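Local coordinates for protein glucose-6-phosphate 1-dehydrogenase (Kluyveromyces lactis, PDB 7E6I) that catalyses the NADP+-dependent oxidation of D-glucose 6-phosphate to 6-phospho-D-glucono-1,5-lactone, the first step of the oxidative pentose-phosphate pathway, at residues A[157-160]-A[161-165]. Numbering follows the deposited sequence.
Sequences HDLQ and SATEL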
loop_
_atom_site.group_PDB
_atom_site.type_symbol
_atom_site.label_atom_id
_atom_site.label_comp_id
_atom_site.label_asym_id
_atom_site.label_seq_id
_atom_site.Cartn_x
_atom_site.Cartn_y
_atom_site.Cartn_z
ATOM N N HIS A 157 4.984 -8.489 12.758
ATOM C CA HIS A 157 4.972 -9.648 11.883
ATOM C C HIS A 157 3.906 -10.655 12.288
ATOM O O HIS A 157 3.775 -11.699 11.631
ATOM C CB HIS A 157 6.349 -10.324 11.887
ATOM C CG HIS A 157 6.909 -10.519 13.257
ATOM N ND1 HIS A 157 6.708 -11.674 13.984
ATOM C CD2 HIS A 157 7.631 -9.694 14.048
ATOM C CE1 HIS A 157 7.304 -11.561 15.160
ATOM N NE2 HIS A 157 7.865 -10.366 15.226
ATOM N N ASP A 158 3.162 -10.379 13.355
ATOM C CA ASP A 158 2.014 -11.168 13.794
ATOM C C ASP A 158 1.289 -10.328 14.839
ATOM O O ASP A 158 1.729 -9.223 15.184
ATOM C CB ASP A 158 2.423 -12.543 14.341
ATOM C CG ASP A 158 3.501 -12.462 15.422
ATOM O OD1 ASP A 158 3.645 -11.408 16.094
ATOM O OD2 ASP A 158 4.219 -13.472 15.594
ATOM N N LEU A 159 0.173 -10.861 15.345
ATOM C CA LEU A 159 -0.629 -10.109 16.305
ATOM C C LEU A 159 0.208 -9.667 17.507
ATOM O O LEU A 159 0.153 -8.497 17.919
ATOM C CB LEU A 159 -1.822 -10.946 16.760
ATOM C CG LEU A 159 -2.701 -10.265 17.808
ATOM C CD1 LEU A 159 -3.251 -8.954 17.282
ATOM C CD2 LEU A 159 -3.860 -11.176 18.214
ATOM N N GLN A 160 1.015 -10.582 18.060
ATOM C CA GLN A 160 1.700 -10.298 19.315
ATOM C C GLN A 160 2.717 -9.178 19.155
ATOM O O GLN A 160 2.754 -8.241 19.960
ATOM C CB GLN A 160 2.372 -11.557 19.846
ATOM C CG GLN A 160 2.508 -11.546 21.363
ATOM C CD GLN A 160 3.610 -12.464 21.870
ATOM O OE1 GLN A 160 3.407 -13.675 22.014
ATOM N NE2 GLN A 160 4.780 -11.892 22.154
ATOM N N SER A 161 3.562 -9.260 18.130
ATOM C CA SER A 161 4.556 -8.214 17.922
ATOM C C SER A 161 3.897 -6.875 17.605
ATOM O O SER A 161 4.311 -5.836 18.136
ATOM C CB SER A 161 5.556 -8.646 16.837
ATOM O OG SER A 161 4.930 -9.074 15.630
ATOM N N ALA A 162 2.840 -6.872 16.781
ATOM C CA ALA A 162 2.167 -5.608 16.473
ATOM C C ALA A 162 1.546 -4.991 17.721
ATOM O O ALA A 162 1.670 -3.779 17.949
ATOM C CB ALA A 162 1.105 -5.812 15.394
ATOM N N THR A 163 0.882 -5.808 18.544
ATOM C CA THR A 163 0.335 -5.315 19.806
ATOM C C THR A 163 1.423 -4.680 20.667
ATOM O O THR A 163 1.234 -3.590 21.223
ATOM C CB THR A 163 -0.345 -6.451 20.570
ATOM O OG1 THR A 163 -1.205 -7.173 19.687
ATOM C CG2 THR A 163 -1.156 -5.912 21.740
ATOM N N GLU A 164 2.580 -5.346 20.770
ATOM C CA GLU A 164 3.661 -4.840 21.610
ATOM C C GLU A 164 4.174 -3.496 21.108
ATOM O O GLU A 164 4.396 -2.570 21.898
ATOM C CB GLU A 164 4.796 -5.856 21.661
ATOM C CG GLU A 164 4.580 -6.991 22.641
ATOM C CD GLU A 164 5.659 -8.062 22.514
ATOM O OE1 GLU A 164 6.805 -7.700 22.148
ATOM O OE2 GLU A 164 5.361 -9.254 22.778
ATOM N N LEU A 165 4.365 -3.367 19.795
ATOM C CA LEU A 165 4.793 -2.089 19.245
ATOM C C LEU A 165 3.789 -0.990 19.568
ATOM O O LEU A 165 4.172 0.103 20.009
ATOM C CB LEU A 165 4.978 -2.208 17.738
ATOM C CG LEU A 165 5.260 -0.904 17.003
ATOM C CD1 LEU A 165 6.525 -0.277 17.564
ATOM C CD2 LEU A 165 5.390 -1.162 15.517
#
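Asp-158 and Ser-161 illustrate how an N-cap residue satisfies the first turn of a helix, here 159-169. Ser-161 CB lies over the face of the His-157 imidazole in a CH-pi contact, 3.7 Å from the ring centroid. One bond further, Ser-161 OG sits 3.1 Å above the plane of the His-157 ring and makes two hydrogen bonds, accepting one and donating one. Ser-161 OG accepts from His-157 N at 2.9 Å in a nearly straight bond. Ser-161 OG donates to Asp-158 OD1 at 2.7 Å, meeting it from above the carboxylate plane. The serine hydroxyl is turned between its own backbone N and carbonyl carbon (chi1 52°), which directs it back to the cap. Asp-158 OD1 also accepts the capping bond from Ser-161 N at 3.0 Å, nearly along the C-O axis. Replacing Asp-158 by alanine removes OD1, and Ser-161 N would probably lose its capping acceptor while the hydroxyl kept its bond from His-157 N. Gln-160 and Glu-164, one turn apart, run side by side, with Gln-160 NE2 donating to Glu-164 OE2 at 2.8 Å. The helix links strands 146-152 and 178-181 of the Rossmann-type domain in a beta-alpha-beta unit, and Asp-158, Leu-159 and Ala-162 pack on helix 433-451.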